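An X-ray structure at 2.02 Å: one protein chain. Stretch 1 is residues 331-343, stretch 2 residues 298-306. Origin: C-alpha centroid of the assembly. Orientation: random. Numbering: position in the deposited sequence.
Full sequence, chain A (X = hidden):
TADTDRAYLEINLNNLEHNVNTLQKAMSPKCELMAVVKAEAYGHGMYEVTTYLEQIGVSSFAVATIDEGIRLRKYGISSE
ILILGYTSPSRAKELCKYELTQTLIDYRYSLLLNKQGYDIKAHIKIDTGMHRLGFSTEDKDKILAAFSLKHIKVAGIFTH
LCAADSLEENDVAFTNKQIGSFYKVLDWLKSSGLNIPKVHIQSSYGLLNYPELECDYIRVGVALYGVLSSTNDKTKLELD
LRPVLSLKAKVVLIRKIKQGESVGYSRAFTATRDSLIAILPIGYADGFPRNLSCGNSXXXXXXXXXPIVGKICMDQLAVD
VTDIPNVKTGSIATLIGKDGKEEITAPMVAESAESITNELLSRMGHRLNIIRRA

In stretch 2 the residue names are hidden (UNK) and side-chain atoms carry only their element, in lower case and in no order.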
# COMPACT_ATOMS: atom_id res chain seq x y z
N SER A 331 23.10 10.26 4.51
CA SER A 331 22.48 11.47 3.96
C SER A 331 21.00 11.24 3.77
O SER A 331 20.56 10.18 3.31
CB SER A 331 23.11 11.87 2.63
OG SER A 331 24.41 12.40 2.81
N ILE A 332 20.22 12.25 4.15
CA ILE A 332 18.79 12.21 4.04
C ILE A 332 18.34 12.59 2.64
O ILE A 332 18.65 13.67 2.15
CB ILE A 332 18.14 13.15 5.07
CG1 ILE A 332 18.42 12.63 6.47
CG2 ILE A 332 16.63 13.24 4.84
CD1 ILE A 332 18.19 13.66 7.55
N ALA A 333 17.62 11.68 2.00
CA ALA A 333 16.96 11.97 0.74
C ALA A 333 15.49 12.32 1.01
O ALA A 333 14.81 11.62 1.76
CB ALA A 333 17.05 10.78 -0.20
N THR A 334 15.01 13.39 0.38
CA THR A 334 13.63 13.82 0.52
C THR A 334 12.87 13.41 -0.75
O THR A 334 13.15 13.92 -1.83
CB THR A 334 13.58 15.34 0.74
OG1 THR A 334 14.17 15.64 2.00
CG2 THR A 334 12.15 15.86 0.74
N LEU A 335 11.96 12.45 -0.62
CA LEU A 335 11.20 11.97 -1.77
C LEU A 335 9.91 12.76 -1.93
O LEU A 335 9.37 12.90 -3.03
CB LEU A 335 10.90 10.47 -1.64
CG LEU A 335 12.10 9.54 -1.61
CD1 LEU A 335 12.69 9.41 -0.20
CD2 LEU A 335 11.75 8.16 -2.17
N ILE A 336 9.42 13.27 -0.81
CA ILE A 336 8.29 14.18 -0.80
C ILE A 336 8.61 15.19 0.28
O ILE A 336 8.90 14.79 1.41
CB ILE A 336 6.96 13.48 -0.42
CG1 ILE A 336 6.52 12.49 -1.50
CG2 ILE A 336 5.85 14.52 -0.20
CD1 ILE A 336 5.29 11.67 -1.12
N GLY A 337 8.57 16.48 -0.06
CA GLY A 337 8.88 17.51 0.90
C GLY A 337 9.90 18.55 0.44
O GLY A 337 10.18 18.67 -0.76
N LYS A 338 10.45 19.30 1.39
CA LYS A 338 11.38 20.40 1.09
C LYS A 338 12.80 20.09 1.53
O LYS A 338 13.02 19.43 2.55
CB LYS A 338 10.96 21.70 1.79
CG LYS A 338 9.60 22.24 1.43
CD LYS A 338 9.35 23.56 2.17
CE LYS A 338 7.86 23.93 2.23
NZ LYS A 338 7.06 22.99 3.09
N ASP A 339 13.75 20.61 0.77
CA ASP A 339 15.16 20.49 1.10
C ASP A 339 15.88 21.64 0.42
O ASP A 339 15.80 21.80 -0.80
CB ASP A 339 15.71 19.15 0.61
CG ASP A 339 17.15 18.92 1.04
OD1 ASP A 339 17.63 19.62 1.95
OD2 ASP A 339 17.79 18.01 0.46
N GLY A 340 16.59 22.44 1.22
CA GLY A 340 17.22 23.64 0.72
C GLY A 340 16.16 24.58 0.19
O GLY A 340 15.17 24.85 0.87
N LYS A 341 16.33 25.05 -1.04
CA LYS A 341 15.35 25.93 -1.67
C LYS A 341 14.53 25.14 -2.68
O LYS A 341 13.82 25.72 -3.50
CB LYS A 341 16.05 27.10 -2.37
CG LYS A 341 17.14 27.78 -1.55
CD LYS A 341 16.56 28.53 -0.36
CE LYS A 341 17.50 29.65 0.06
NZ LYS A 341 16.84 30.59 1.02
N GLU A 342 14.65 23.82 -2.61
CA GLU A 342 13.95 22.91 -3.51
C GLU A 342 12.73 22.27 -2.84
O GLU A 342 12.72 22.07 -1.62
CB GLU A 342 14.92 21.82 -3.99
CG GLU A 342 15.82 22.24 -5.14
CD GLU A 342 15.11 22.27 -6.49
OE1 GLU A 342 13.97 21.75 -6.59
OE2 GLU A 342 15.69 22.82 -7.45
N GLU A 343 11.70 21.95 -3.62
CA GLU A 343 10.54 21.22 -3.09
C GLU A 343 9.93 20.26 -4.11
O GLU A 343 9.72 20.61 -5.27
CB GLU A 343 9.45 22.17 -2.57
CG GLU A 343 8.26 21.43 -1.96
CD GLU A 343 7.24 22.36 -1.31
OE1 GLU A 343 7.25 23.58 -1.58
OE2 GLU A 343 6.43 21.87 -0.50
N UNK A 298 12.57 12.37 -9.22
CA UNK A 298 13.90 12.58 -8.66
C UNK A 298 13.73 12.70 -7.16
O UNK A 298 12.62 12.81 -6.66
o UNK A 298 11.30 18.49 -8.55
c UNK A 298 13.68 15.82 -7.88
c UNK A 298 13.66 15.10 -9.06
c UNK A 298 12.03 16.67 -9.92
c UNK A 298 14.52 13.86 -9.23
c UNK A 298 12.90 16.95 -7.71
c UNK A 298 12.07 17.37 -8.73
c UNK A 298 12.82 15.54 -10.08
N UNK A 299 14.82 12.67 -6.41
CA UNK A 299 14.71 12.97 -5.00
C UNK A 299 15.56 14.18 -4.69
O UNK A 299 16.34 14.64 -5.53
c UNK A 299 15.13 11.78 -4.14
c UNK A 299 16.60 11.45 -4.35
c UNK A 299 14.26 10.56 -4.46
N UNK A 300 15.41 14.73 -3.49
CA UNK A 300 16.25 15.85 -3.08
C UNK A 300 17.31 15.37 -2.10
O UNK A 300 17.01 14.77 -1.06
c UNK A 300 14.92 18.09 -4.72
c UNK A 300 15.42 16.99 -2.48
c UNK A 300 14.34 17.60 -3.40
c UNK A 300 13.58 18.72 -2.69
N UNK A 301 18.56 15.63 -2.45
CA UNK A 301 19.68 15.34 -1.57
C UNK A 301 20.59 16.56 -1.55
O UNK A 301 20.97 17.07 -2.60
c UNK A 301 20.49 14.10 -2.00
c UNK A 301 21.72 13.96 -1.13
c UNK A 301 20.27 11.59 -2.48
c UNK A 301 19.62 12.84 -1.90
N UNK A 302 20.91 17.04 -0.34
CA UNK A 302 21.71 18.24 -0.18
C UNK A 302 21.13 19.41 -0.96
O UNK A 302 21.86 20.23 -1.51
N UNK A 303 19.80 19.47 -1.02
CA UNK A 303 19.12 20.53 -1.72
C UNK A 303 19.15 20.43 -3.23
O UNK A 303 18.78 21.37 -3.93
N UNK A 304 19.60 19.30 -3.76
CA UNK A 304 19.73 19.15 -5.20
C UNK A 304 18.91 17.96 -5.71
O UNK A 304 18.58 17.04 -4.96
c UNK A 304 22.00 21.35 -5.33
c UNK A 304 22.15 19.92 -4.85
c UNK A 304 21.20 18.97 -5.58
n UNK A 304 22.32 21.49 -6.75
n UNK A 304 22.62 22.68 -8.71
c UNK A 304 22.30 22.64 -7.42
n UNK A 304 21.98 23.77 -6.79
N UNK A 305 18.57 17.99 -7.00
CA UNK A 305 17.75 16.93 -7.57
C UNK A 305 18.60 15.73 -7.98
O UNK A 305 19.60 15.88 -8.69
n UNK A 305 14.43 20.08 -9.42
c UNK A 305 16.05 18.59 -8.42
c UNK A 305 15.23 19.03 -9.60
o UNK A 305 15.32 18.44 -10.68
c UNK A 305 16.96 17.44 -8.76
N UNK A 306 18.20 14.55 -7.53
CA UNK A 306 18.89 13.31 -7.88
C UNK A 306 17.89 12.39 -8.56
O UNK A 306 17.01 11.83 -7.90
c UNK A 306 19.45 12.64 -6.64
O HOH W 1 10.04 11.73 -5.80
O HOH W 2 16.88 15.68 1.72
O HOH W 3 20.46 15.88 2.09
O HOH W 4 18.99 24.15 -2.31

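Position 298 carries one carbon followed by a ring of six carbons bearing a single oxygen. The CA-to-CB bond points away from stretch 1, yet the ring brings its oxygen back to 4.2 Å from Glu343 O. A phenol ring of this kind identifies Tyr298. Its backbone O accepts from water 1 (2.9 Å), which also donates to Leu335 O (3.1 Å) and so links the two stretches where direct pairing has ended.

Position 299 has three side-chain carbons, one carrying the other two. This short fork packs against Leu335 and Ala333, and its composition is that of Val299. Val299 CG1 lies 3.7 Å from Leu335 CG, and Val299 CG2 lies 4.2 Å from Ala333 CB, an apolar patch made by buried residues.

Four carbons forked at the second stand at position 300, reaching Gly337, Glu342 and Glu343 while the CB lies 4.1 Å from Thr334 CB and 3.8 Å from Asp339 CB. The fork beyond a methylene makes this Leu300, which has more of its area covered by stretch 1 than any other residue of its segment. Leu300 CD1 approaches Glu342 O and Glu342 CB, both at 3.6 Å. Because the chain turns a corner at 335-337, this one side chain meets residues before and after the bend.

Position 301 also has four carbons, but the fork is at the first and one arm is two carbons long. It faces Ala333, and the beta branching gives Ile301; its CG1 sits 3.7 Å from Ala333 CB.

Positions 302 and 303 have no side-chain atoms. Both have positive phi (53° and 75°), which favours glycine, and they form the centre of a type I' turn from Ile301 to position 304. The backbone at 303 meets Asp339 and Gly340. They are Gly302 and Gly303. Gly303 N donates to Asp339 OD2 at 2.9 Å, and the bare backbone lets Gly303 CA come within 4.4 Å of Gly340 CA.

Position 304 shows three carbons, a nitrogen, and a carbon carrying two more nitrogens. This guanidinium chain is Arg304; its CA-to-CB bond points away, and the side chain makes no contact with stretch 1.

At position 305, three carbons end in one oxygen and one nitrogen. The CA-to-CB bond runs sideways, but the end of the side chain comes nearer to stretch 1 and meets Glu342. This is the amide of Gln305, and Gln305 NE2 makes a weak hydrogen bond to Glu342 OE1 (3.3 Å).

Position 306 has a single side-chain carbon and is Ala306, out of reach of stretch 1; its backbone pairs with Val299 to close the hairpin.

The contact rests on a short antiparallel pairing in which Thr334 N donates to Leu300 O (2.8 Å) and Leu300 N to Thr334 O (2.9 Å), both nearly straight. Ala333 and Ile301 pack on one face of the sheet, Thr334 and Leu300 on the other. Beyond the corner, Asp339 holds the glycine turn through its carboxylate. Before the corner, water 3 joins Gly302 N (2.7 Å) to Ile332 O (2.9 Å). Backbone pairing, apolar packing and turn anchoring together bury 629 Å².

Stretch 2 (298-306) YVLIGGRQA
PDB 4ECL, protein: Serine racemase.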